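Local structure of GMP reductase (Trypanosoma brucei brucei, 6JIG) at residues Arg112-Gly117 and His148-Ala153; Thr175-Glu180 and Val194-Gln199; Ala233-Lys238 and Asn243-Leu248; Asn270-Leu275 and Val284-Gly289. The protein probably catalyses the NADPH-dependent reductive deamination of GMP to IMP, helping to balance the adenine and guanine nucleotide pools. The protein carries 1 engineered substitution. All coordinates share one frame; numbering follows the deposited sequence.

Contact 1. Residues Arg112-Gly117 and His148-Ala153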
loop_
_atom_site.group_PDB
_atom_site.type_symbol
_atom_site.label_atom_id
_atom_site.label_comp_id
_atom_site.label_asym_id
_atom_site.label_seq_id
_atom_site.Cartn_x
_atom_site.Cartn_y
_atom_site.Cartn_z
ATOM N N ARG A 112 -14.244 56.853 -12.700
ATOM C CA ARG A 112 -13.803 55.992 -11.606
ATOM C C ARG A 112 -14.970 55.614 -10.703
ATOM O O ARG A 112 -15.067 54.471 -10.241
ATOM C CB ARG A 112 -12.701 56.684 -10.796
ATOM C CG ARG A 112 -12.245 55.912 -9.559
ATOM C CD ARG A 112 -10.874 56.372 -9.066
ATOM N N GLU A 113 -15.873 56.556 -10.445
ATOM C CA GLU A 113 -17.044 56.241 -9.639
ATOM C C GLU A 113 -18.067 55.429 -10.427
ATOM O O GLU A 113 -18.799 54.622 -9.840
ATOM C CB GLU A 113 -17.656 57.527 -9.091
ATOM C CG GLU A 113 -16.776 58.172 -8.028
ATOM C CD GLU A 113 -17.130 59.616 -7.748
ATOM O OE1 GLU A 113 -17.201 59.987 -6.556
ATOM O OE2 GLU A 113 -17.330 60.381 -8.716
ATOM N N ALA A 114 -18.123 55.617 -11.747
ATOM C CA ALA A 114 -18.977 54.776 -12.580
ATOM C C ALA A 114 -18.536 53.320 -12.513
ATOM O O ALA A 114 -19.364 52.419 -12.336
ATOM C CB ALA A 114 -18.973 55.284 -14.018
ATOM N N TRP A 115 -17.227 53.070 -12.635
ATOM C CA TRP A 115 -16.728 51.698 -12.557
ATOM C C TRP A 115 -17.056 51.070 -11.211
ATOM O O TRP A 115 -17.386 49.882 -11.138
ATOM C CB TRP A 115 -15.216 51.659 -12.795
ATOM C CG TRP A 115 -14.822 51.735 -14.230
ATOM C CD1 TRP A 115 -14.262 52.802 -14.870
ATOM C CD2 TRP A 115 -14.948 50.699 -15.209
ATOM N NE1 TRP A 115 -14.033 52.494 -16.189
ATOM C CE2 TRP A 115 -14.446 51.208 -16.422
ATOM C CE3 TRP A 115 -15.433 49.388 -15.176
ATOM C CZ2 TRP A 115 -14.422 50.454 -17.598
ATOM C CZ3 TRP A 115 -15.407 48.639 -16.344
ATOM C CH2 TRP A 115 -14.907 49.177 -17.539
ATOM N N GLU A 116 -16.974 51.852 -10.133
ATOM C CA GLU A 116 -17.313 51.321 -8.816
ATOM C C GLU A 116 -18.798 50.982 -8.724
ATOM O O GLU A 116 -19.171 49.952 -8.151
ATOM C CB GLU A 116 -16.912 52.317 -7.724
ATOM N N GLY A 117 -19.662 51.829 -9.287
ATOM C CA GLY A 117 -21.082 51.512 -9.294
ATOM C C GLY A 117 -21.400 50.288 -10.135
ATOM O O GLY A 117 -22.280 49.495 -9.790
ATOM N N HIS A 148 -19.319 49.694 -21.801
ATOM C CA HIS A 148 -18.777 50.015 -23.117
ATOM C C HIS A 148 -18.409 51.491 -23.223
ATOM O O HIS A 148 -17.357 51.832 -23.776
ATOM C CB HIS A 148 -19.789 49.622 -24.194
ATOM C CG HIS A 148 -19.414 50.056 -25.577
ATOM N ND1 HIS A 148 -19.840 51.248 -26.127
ATOM C CD2 HIS A 148 -18.671 49.446 -26.532
ATOM C CE1 HIS A 148 -19.365 51.358 -27.356
ATOM N NE2 HIS A 148 -18.657 50.276 -27.628
ATOM N N ASP A 149 -19.250 52.380 -22.680
ATOM C CA ASP A 149 -18.982 53.816 -22.752
ATOM C C ASP A 149 -17.764 54.243 -21.943
ATOM O O ASP A 149 -17.251 55.347 -22.161
ATOM C CB ASP A 149 -20.180 54.619 -22.251
ATOM C CG ASP A 149 -21.458 54.257 -22.948
ATOM O OD1 ASP A 149 -21.410 53.904 -24.145
ATOM O OD2 ASP A 149 -22.517 54.336 -22.290
ATOM N N LEU A 150 -17.317 53.428 -20.994
ATOM C CA LEU A 150 -16.173 53.768 -20.161
ATOM C C LEU A 150 -14.859 53.208 -20.683
ATOM O O LEU A 150 -13.816 53.460 -20.068
ATOM C CB LEU A 150 -16.382 53.256 -18.733
ATOM C CG LEU A 150 -17.590 53.746 -17.938
ATOM C CD1 LEU A 150 -17.580 53.095 -16.561
ATOM C CD2 LEU A 150 -17.576 55.260 -17.827
ATOM N N LYS A 151 -14.880 52.447 -21.783
ATOM C CA LYS A 151 -13.722 51.628 -22.124
ATOM C C LYS A 151 -12.512 52.462 -22.529
ATOM O O LYS A 151 -11.383 51.979 -22.411
ATOM C CB LYS A 151 -14.088 50.620 -23.224
ATOM C CG LYS A 151 -14.469 49.242 -22.655
ATOM C CD LYS A 151 -14.988 48.282 -23.715
ATOM N N LEU A 152 -12.712 53.702 -22.976
ATOM C CA LEU A 152 -11.604 54.566 -23.366
ATOM C C LEU A 152 -11.515 55.824 -22.511
ATOM O O LEU A 152 -10.792 56.757 -22.876
ATOM C CB LEU A 152 -11.714 54.954 -24.846
ATOM C CG LEU A 152 -11.764 53.840 -25.896
ATOM C CD1 LEU A 152 -12.029 54.417 -27.285
ATOM C CD2 LEU A 152 -10.477 53.013 -25.889
ATOM N N ALA A 153 -12.213 55.874 -21.384
ATOM C CA ALA A 153 -12.277 57.082 -20.577
ATOM C C ALA A 153 -11.117 57.152 -19.593
ATOM O O ALA A 153 -10.550 56.132 -19.194
ATOM C CB ALA A 153 -13.600 57.147 -19.812
#
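Ala114 and Trp115, neighbours on helix 111-118, receive one leucine, Leu150, from the loop that follows strand 141-146. Ala114 comes first along the helix: its CB points at the loop and lies 3.6 Å from Leu150 CD1, with CD2 of the same leucine a little farther off. In Trp115, CG stands beside the backbone N (chi1 -80°), and the indole reaches out from the helix to lie alongside Leu150, the two side chains running past each other in opposite directions. Leu150 CD1 sits over one face of the indole, 3.5 Å from the centroid of the five-membered ring and 6° off its normal, which makes a CH-pi contact. Leu150 CB is above the ring plane but beyond its rim, 3.5 Å from Trp115 NE1 and 3.6 Å from CZ2. A type I turn from Leu150 to Ala153 carries the loop onward, and Leu152 O accepts a hydrogen bond from Arg187 of a second subunit. Both segments belong to the first CBS motif, whose Gly128 and Cys129 bind nucleotide. No hydrogen bond spans the two segments: between them the contact is apolar and CH-pi, and Leu150 is further enclosed by Ala111, Leu118 and Leu162.

Contact 2. Residues Thr175-Glu180 and Val194-Gln199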
loop_
_atom_site.group_PDB
_atom_site.type_symbol
_atom_site.label_atom_id
_atom_site.label_comp_id
_atom_site.label_asym_id
_atom_site.label_seq_id
_atom_site.Cartn_x
_atom_site.Cartn_y
_atom_site.Cartn_z
ATOM N N THR A 175 -45.850 50.637 -16.951
ATOM C CA THR A 175 -45.460 49.791 -15.828
ATOM C C THR A 175 -46.025 48.376 -15.923
ATOM O O THR A 175 -45.666 47.525 -15.103
ATOM C CB THR A 175 -45.886 50.439 -14.512
ATOM O OG1 THR A 175 -47.275 50.788 -14.582
ATOM C CG2 THR A 175 -45.053 51.693 -14.234
ATOM N N SER A 176 -46.885 48.098 -16.900
ATOM C CA SER A 176 -47.411 46.764 -17.146
ATOM C C SER A 176 -46.899 46.186 -18.448
ATOM O O SER A 176 -47.517 45.267 -18.996
ATOM C CB SER A 176 -48.939 46.778 -17.157
ATOM O OG SER A 176 -49.428 47.120 -15.884
ATOM N N ILE A 177 -45.794 46.728 -18.974
ATOM C CA ILE A 177 -45.354 46.354 -20.310
ATOM C C ILE A 177 -45.168 44.845 -20.384
ATOM O O ILE A 177 -44.704 44.204 -19.431
ATOM C CB ILE A 177 -44.069 47.114 -20.679
ATOM C CG1 ILE A 177 -43.717 46.905 -22.150
ATOM C CG2 ILE A 177 -42.903 46.672 -19.799
ATOM C CD1 ILE A 177 -42.730 47.934 -22.672
ATOM N N SER A 178 -45.566 44.263 -21.507
ATOM C CA SER A 178 -45.437 42.833 -21.708
ATOM C C SER A 178 -44.053 42.504 -22.256
ATOM O O SER A 178 -43.288 43.383 -22.657
ATOM C CB SER A 178 -46.526 42.328 -22.653
ATOM O OG SER A 178 -46.187 42.614 -24.001
ATOM N N LEU A 179 -43.729 41.212 -22.255
ATOM C CA LEU A 179 -42.466 40.773 -22.837
ATOM C C LEU A 179 -42.451 41.005 -24.342
ATOM O O LEU A 179 -41.424 41.403 -24.905
ATOM C CB LEU A 179 -42.216 39.295 -22.514
ATOM C CG LEU A 179 -40.977 38.692 -23.191
ATOM C CD1 LEU A 179 -39.719 39.373 -22.676
ATOM C CD2 LEU A 179 -40.887 37.193 -22.979
ATOM N N GLU A 180 -43.583 40.765 -25.014
ATOM C CA GLU A 180 -43.645 41.009 -26.454
ATOM C C GLU A 180 -43.500 42.493 -26.767
ATOM O O GLU A 180 -42.840 42.863 -27.744
ATOM C CB GLU A 180 -44.952 40.462 -27.032
ATOM N N VAL A 194 -34.390 49.500 -21.761
ATOM C CA VAL A 194 -35.601 50.309 -21.772
ATOM C C VAL A 194 -35.964 50.630 -20.328
ATOM O O VAL A 194 -36.547 49.805 -19.620
ATOM C CB VAL A 194 -36.758 49.594 -22.492
ATOM C CG1 VAL A 194 -38.036 50.423 -22.399
ATOM C CG2 VAL A 194 -36.400 49.332 -23.951
ATOM N N PRO A 195 -35.608 51.811 -19.844
ATOM C CA PRO A 195 -36.114 52.251 -18.544
ATOM C C PRO A 195 -37.607 52.533 -18.611
ATOM O O PRO A 195 -38.149 52.922 -19.649
ATOM C CB PRO A 195 -35.317 53.528 -18.265
ATOM C CG PRO A 195 -34.888 53.998 -19.600
ATOM C CD PRO A 195 -34.711 52.802 -20.463
ATOM N N ILE A 196 -38.276 52.297 -17.488
ATOM C CA ILE A 196 -39.678 52.644 -17.301
ATOM C C ILE A 196 -39.716 53.837 -16.362
ATOM O O ILE A 196 -39.199 53.765 -15.241
ATOM C CB ILE A 196 -40.488 51.470 -16.728
ATOM C CG1 ILE A 196 -40.201 50.177 -17.496
ATOM C CG2 ILE A 196 -41.990 51.821 -16.673
ATOM C CD1 ILE A 196 -40.526 50.239 -18.964
ATOM N N VAL A 197 -40.315 54.940 -16.811
ATOM C CA VAL A 197 -40.370 56.143 -15.995
ATOM C C VAL A 197 -41.820 56.486 -15.680
ATOM O O VAL A 197 -42.758 55.997 -16.315
ATOM C CB VAL A 197 -39.676 57.347 -16.663
ATOM C CG1 VAL A 197 -38.191 57.093 -16.809
ATOM C CG2 VAL A 197 -40.315 57.641 -17.999
ATOM N N GLY A 198 -41.987 57.356 -14.689
ATOM C CA GLY A 198 -43.294 57.820 -14.280
ATOM C C GLY A 198 -43.765 59.011 -15.094
ATOM O O GLY A 198 -43.181 59.381 -16.116
ATOM N N GLN A 199 -44.855 59.621 -14.618
ATOM C CA GLN A 199 -45.449 60.730 -15.356
ATOM C C GLN A 199 -44.561 61.968 -15.320
ATOM O O GLN A 199 -44.628 62.800 -16.232
ATOM C CB GLN A 199 -46.844 61.044 -14.807
ATOM C CG GLN A 199 -47.134 60.412 -13.448
#
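Ile196 turns its side chain from strand 193-197 toward Thr175 and Ile177, and its two branches divide the work. At CB the chain forks. The short branch, CG2, stands anti to the backbone N and meets Thr175 on two counts: the methyl CG2 of the threonine at 3.9 Å and its backbone N at 4.0 Å. The two side chains meet at a slant, methyl against methyl. The longer branch starts at CG1, which lies beside the backbone N (chi1 -48°), and ends at CD1, directed to Ile177, whose CG2 is 4.4 Å away, a looser approach; Ile177 points its CB toward the strand and holds CG1 anti to its own backbone N (chi1 -171°). This is the second CBS motif, in which the loop before helix 179-189 folds back over strand 193-197, which pairs with strand 203-208 and is also bonded through its backbone to Ser172. Tyr205, on strand 203-208, touches both Thr175 and Ile196, while Val182 and Leu185 of the helix pack on Ile177. Just beyond Ile177, Ser178 occupies the N-cap position of that helix, its OG accepting a hydrogen bond from Glu181 N.

Contact 3. Residues Ala233-Lys238 and Asn243-Leu248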
loop_
_atom_site.group_PDB
_atom_site.type_symbol
_atom_site.label_atom_id
_atom_site.label_comp_id
_atom_site.label_asym_id
_atom_site.label_seq_id
_atom_site.Cartn_x
_atom_site.Cartn_y
_atom_site.Cartn_z
ATOM N N ALA A 233 -34.928 29.035 1.781
ATOM C CA ALA A 233 -34.041 29.330 2.893
ATOM C C ALA A 233 -34.430 28.486 4.096
ATOM O O ALA A 233 -35.621 28.277 4.355
ATOM C CB ALA A 233 -34.088 30.825 3.247
ATOM N N ALA A 234 -33.414 27.994 4.821
ATOM C CA ALA A 234 -33.606 27.174 6.005
ATOM C C ALA A 234 -33.703 28.044 7.253
ATOM O O ALA A 234 -33.069 29.098 7.344
ATOM C CB ALA A 234 -32.452 26.183 6.180
ATOM N N VAL A 235 -34.521 27.587 8.202
ATOM C CA VAL A 235 -34.625 28.134 9.552
ATOM C C VAL A 235 -34.645 26.982 10.545
ATOM O O VAL A 235 -34.971 25.843 10.206
ATOM C CB VAL A 235 -35.891 28.990 9.753
ATOM C CG1 VAL A 235 -35.926 30.134 8.755
ATOM C CG2 VAL A 235 -37.148 28.113 9.662
ATOM N N GLY A 236 -34.317 27.300 11.791
ATOM C CA GLY A 236 -34.401 26.366 12.896
ATOM C C GLY A 236 -35.727 26.458 13.617
ATOM O O GLY A 236 -36.747 26.859 13.046
ATOM N N VAL A 237 -35.722 26.087 14.899
ATOM C CA VAL A 237 -36.976 25.947 15.628
ATOM C C VAL A 237 -36.930 26.752 16.921
ATOM O O VAL A 237 -37.811 26.607 17.776
ATOM C CB VAL A 237 -37.291 24.470 15.935
ATOM C CG1 VAL A 237 -37.450 23.681 14.634
ATOM C CG2 VAL A 237 -36.206 23.864 16.823
ATOM N N LYS A 238 -35.898 27.577 17.079
ATOM C CA LYS A 238 -35.744 28.371 18.288
ATOM C C LYS A 238 -36.580 29.650 18.186
ATOM O O LYS A 238 -37.089 30.013 17.119
ATOM C CB LYS A 238 -34.272 28.699 18.531
ATOM C CG LYS A 238 -33.430 27.518 19.018
ATOM N N ASN A 243 -37.935 35.265 13.949
ATOM C CA ASN A 243 -37.448 36.532 13.414
ATOM C C ASN A 243 -36.681 36.325 12.112
ATOM O O ASN A 243 -36.872 37.071 11.143
ATOM C CB ASN A 243 -36.568 37.230 14.446
ATOM C CG ASN A 243 -36.354 38.690 14.127
ATOM O OD1 ASN A 243 -35.259 39.098 13.723
ATOM N ND2 ASN A 243 -37.410 39.493 14.286
ATOM N N ARG A 244 -35.803 35.316 12.072
ATOM C CA ARG A 244 -35.111 34.975 10.832
ATOM C C ARG A 244 -36.104 34.674 9.714
ATOM O O ARG A 244 -35.960 35.164 8.590
ATOM C CB ARG A 244 -34.182 33.781 11.077
ATOM C CG ARG A 244 -33.342 33.366 9.877
ATOM C CD ARG A 244 -32.526 32.120 10.205
ATOM N NE ARG A 244 -31.506 32.396 11.210
ATOM C CZ ARG A 244 -30.248 32.712 10.924
ATOM N NH1 ARG A 244 -29.861 32.784 9.656
ATOM N NH2 ARG A 244 -29.369 32.938 11.896
ATOM N N ALA A 245 -37.126 33.869 10.010
ATOM C CA ALA A 245 -38.107 33.502 8.992
ATOM C C ALA A 245 -38.809 34.730 8.432
ATOM O O ALA A 245 -38.999 34.857 7.214
ATOM C CB ALA A 245 -39.135 32.544 9.583
ATOM N N ILE A 246 -39.251 35.621 9.317
ATOM C CA ILE A 246 -39.963 36.817 8.864
ATOM C C ILE A 246 -39.088 37.616 7.912
ATOM O O ILE A 246 -39.525 38.025 6.831
ATOM C CB ILE A 246 -40.406 37.665 10.070
ATOM C CG1 ILE A 246 -41.639 37.052 10.730
ATOM C CG2 ILE A 246 -40.707 39.107 9.626
ATOM C CD1 ILE A 246 -41.735 37.333 12.236
ATOM N N ARG A 247 -37.828 37.826 8.292
ATOM C CA ARG A 247 -36.926 38.631 7.473
ATOM C C ARG A 247 -36.547 37.932 6.168
ATOM O O ARG A 247 -36.365 38.600 5.141
ATOM C CB ARG A 247 -35.696 38.996 8.300
ATOM C CG ARG A 247 -36.073 39.925 9.481
ATOM C CD ARG A 247 -34.937 40.173 10.456
ATOM N NE ARG A 247 -33.757 40.700 9.786
ATOM C CZ ARG A 247 -32.589 40.907 10.388
ATOM N NH1 ARG A 247 -32.458 40.643 11.683
ATOM N NH2 ARG A 247 -31.552 41.370 9.696
ATOM N N LEU A 248 -36.433 36.599 6.177
ATOM C CA LEU A 248 -36.185 35.879 4.930
ATOM C C LEU A 248 -37.340 36.049 3.953
ATOM O O LEU A 248 -37.122 36.249 2.751
ATOM C CB LEU A 248 -35.963 34.391 5.213
ATOM C CG LEU A 248 -34.640 34.011 5.877
ATOM C CD1 LEU A 248 -34.697 32.574 6.392
ATOM C CD2 LEU A 248 -33.495 34.183 4.884
#
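Strand 233-235 and helix 243-248 run nearly antiparallel, at 162°, with their axes approaching to 8.8 Å, as expected of the first two elements of a beta-alpha-beta unit in a TIM barrel. Leu248 and Val235 carry most of the contact. The leucine CG lies beside the backbone N (chi1 -72°), and Leu248 CD1 settles between two strand residues, 3.6 Å from Ala233 CB and 3.6 Å from Val235 CG1, while CD2 stays 3.8 Å from Ala233 CB. Val235 and Leu248 pass each other in opposite directions. One helical turn earlier, Val235 CG1 rests against Ala245, 4.0 Å from its CA and 4.1 Å from its CB. The intervening alanine of the strand, Ala234, turns its CB away from the helix, its side chain about 7 Å from that of Met401, a GMP-binding residue. Around this apolar core, Leu256 of strand 255-259 packs on both Ala245 and Leu248, and Gln84 of helix 81-93 bridges the two elements by bonding Ala234 O and Arg244 NH1. The second terminal nitrogen of Arg244, NH2, is bonded to Cys79 O. Bent at chi3 (-67°), the arginine carries its charge off to these partners and leaves the aliphatic part on the barrel wall, where Arg244 CD lies 4.2 Å from Val235 CG1.

Contact 4. Residues Asn270-Leu275 and Val284-Gly289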
loop_
_atom_site.group_PDB
_atom_site.type_symbol
_atom_site.label_atom_id
_atom_site.label_comp_id
_atom_site.label_asym_id
_atom_site.label_seq_id
_atom_site.Cartn_x
_atom_site.Cartn_y
_atom_site.Cartn_z
ATOM N N ASN A 270 -44.167 22.507 16.379
ATOM C CA ASN A 270 -44.615 23.806 16.868
ATOM C C ASN A 270 -44.041 24.946 16.038
ATOM O O ASN A 270 -44.691 25.987 15.883
ATOM C CB ASN A 270 -44.246 23.953 18.344
ATOM C CG ASN A 270 -45.067 23.042 19.230
ATOM O OD1 ASN A 270 -46.166 22.629 18.855
ATOM N ND2 ASN A 270 -44.549 22.731 20.412
ATOM N N MET A 271 -42.836 24.770 15.488
ATOM C CA MET A 271 -42.303 25.772 14.573
ATOM C C MET A 271 -43.131 25.837 13.293
ATOM O O MET A 271 -43.414 26.932 12.787
ATOM C CB MET A 271 -40.836 25.475 14.257
ATOM C CG MET A 271 -40.132 26.591 13.503
ATOM S SD MET A 271 -40.046 28.089 14.523
ATOM C CE MET A 271 -39.300 29.224 13.365
ATOM N N VAL A 272 -43.547 24.679 12.767
ATOM C CA VAL A 272 -44.413 24.665 11.588
ATOM C C VAL A 272 -45.730 25.368 11.893
ATOM O O VAL A 272 -46.223 26.176 11.096
ATOM C CB VAL A 272 -44.667 23.226 11.110
ATOM C CG1 VAL A 272 -45.698 23.235 9.981
ATOM C CG2 VAL A 272 -43.369 22.572 10.638
ATOM N N LYS A 273 -46.335 25.042 13.037
ATOM C CA LYS A 273 -47.593 25.684 13.412
ATOM C C LYS A 273 -47.421 27.192 13.557
ATOM O O LYS A 273 -48.283 27.965 13.122
ATOM C CB LYS A 273 -48.125 25.081 14.710
ATOM C CG LYS A 273 -48.731 23.689 14.544
ATOM C CD LYS A 273 -49.228 23.146 15.883
ATOM C CE LYS A 273 -49.966 21.818 15.709
ATOM N NZ LYS A 273 -50.195 21.104 17.009
ATOM N N ARG A 274 -46.311 27.626 14.160
ATOM C CA ARG A 274 -46.057 29.055 14.316
ATOM C C ARG A 274 -45.905 29.743 12.967
ATOM O O ARG A 274 -46.418 30.852 12.764
ATOM C CB ARG A 274 -44.809 29.272 15.166
ATOM C CG ARG A 274 -44.592 30.704 15.615
ATOM C CD ARG A 274 -43.862 30.745 16.963
ATOM N NE ARG A 274 -42.723 29.831 16.981
ATOM C CZ ARG A 274 -42.633 28.728 17.727
ATOM N NH1 ARG A 274 -43.618 28.382 18.551
ATOM N NH2 ARG A 274 -41.547 27.965 17.643
ATOM N N LEU A 275 -45.202 29.099 12.032
ATOM C CA LEU A 275 -44.975 29.696 10.723
ATOM C C LEU A 275 -46.266 29.776 9.917
ATOM O O LEU A 275 -46.495 30.759 9.201
ATOM C CB LEU A 275 -43.912 28.900 9.961
ATOM C CG LEU A 275 -42.508 29.031 10.555
ATOM C CD1 LEU A 275 -41.592 27.971 9.961
ATOM C CD2 LEU A 275 -41.945 30.428 10.309
ATOM N N VAL A 284 -45.702 31.907 2.296
ATOM C CA VAL A 284 -44.879 30.984 1.516
ATOM C C VAL A 284 -45.028 29.571 2.073
ATOM O O VAL A 284 -45.336 29.370 3.252
ATOM C CB VAL A 284 -43.381 31.384 1.480
ATOM C CG1 VAL A 284 -43.199 32.818 0.931
ATOM C CG2 VAL A 284 -42.740 31.229 2.842
ATOM N N ASP A 285 -44.826 28.592 1.195
ATOM C CA ASP A 285 -44.869 27.193 1.603
ATOM C C ASP A 285 -43.845 26.915 2.698
ATOM O O ASP A 285 -42.721 27.423 2.668
ATOM C CB ASP A 285 -44.603 26.292 0.402
ATOM C CG ASP A 285 -45.848 26.039 -0.434
ATOM O OD1 ASP A 285 -46.902 26.665 -0.176
ATOM O OD2 ASP A 285 -45.759 25.221 -1.366
ATOM N N ILE A 286 -44.246 26.092 3.660
ATOM C CA ILE A 286 -43.408 25.698 4.785
ATOM C C ILE A 286 -43.085 24.215 4.611
ATOM O O ILE A 286 -43.979 23.366 4.694
ATOM C CB ILE A 286 -44.101 25.950 6.129
ATOM C CG1 ILE A 286 -44.623 27.397 6.216
ATOM C CG2 ILE A 286 -43.137 25.668 7.291
ATOM C CD1 ILE A 286 -43.538 28.448 6.042
ATOM N N ILE A 287 -41.808 23.918 4.382
ATOM C CA ILE A 287 -41.285 22.551 4.305
ATOM C C ILE A 287 -40.650 22.229 5.650
ATOM O O ILE A 287 -40.102 23.122 6.317
ATOM C CB ILE A 287 -40.278 22.429 3.145
ATOM C CG1 ILE A 287 -40.968 22.800 1.822
ATOM C CG2 ILE A 287 -39.655 20.986 3.058
ATOM C CD1 ILE A 287 -40.015 22.982 0.652
ATOM N N ALA A 288 -40.751 20.968 6.083
ATOM C CA ALA A 288 -40.230 20.594 7.394
ATOM C C ALA A 288 -39.593 19.210 7.339
ATOM O O ALA A 288 -40.029 18.340 6.589
ATOM C CB ALA A 288 -41.320 20.590 8.463
ATOM N N GLY A 289 -38.568 19.029 8.159
ATOM C CA GLY A 289 -37.870 17.760 8.297
ATOM C C GLY A 289 -36.860 17.912 9.416
ATOM O O GLY A 289 -36.774 18.970 10.051
#
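Val272 and Leu275 of helix 266-277 meet Ile286 and Ala288, which both turn toward the helix from strand 285-291. The tightest approach is methyl to methyl, Val272 CG2 to Ala288 CB at 3.6 Å; the other branch of the valine, CG1, reaches Ile286 CG2 more loosely at 4.4 Å. Leu275 lies askew across Ile286 and engages it at two levels: CD1 meets Ile286 CG2 at 3.8 Å, while nearer the helix Leu275 CB lies 4.0 Å from Ile286 CD1. That double grip follows from the isoleucine's first torsion (chi1 -52°), which sets CG1 beside the backbone N and CG2 anti to it, one branch for each level of the leucine. Behind these four residues, Leu256 of strand 255-259 packs on Ile286, and Cys268 of the helix on Ala288. The backbone of the strand is tied on one side to Leu256 and Val258 and on the other to Asp306 and Gly307. Asp306 also uses its side-chain OD2 to accept a hydrogen bond from Ile286 N. Helix 270-275 and strand 285-289 run antiparallel at 177°, their axes 9.4 Å apart, as in the beta-alpha-beta crossover, right-handed in TIM barrels, that the barrel repeats.

How the contacts relate
Contacts 3 and 4 sit in the catalytic barrel, their centres about 10 Å apart, and serve successive beta-alpha-beta units that share strand 255-259. They touch directly, Ala245 CB meeting Leu275 CD2 at 3.6 Å, so the two helices pack together outside the barrel wall. The centres of contacts 1 and 2, one in each CBS motif, are about 27 Å apart, and the two do not touch; each joins a loop to a regular element. Every touching residue of the barrel pair is buried, whereas Trp115 is partly exposed and Thr175 exposed. All four lack hydrogen bonds across their segments, yet the barrel uses aliphatic groups throughout, contact 1 adds an aromatic face, and contact 2 is also methyl to methyl, but one methyl belongs to an exposed threonine.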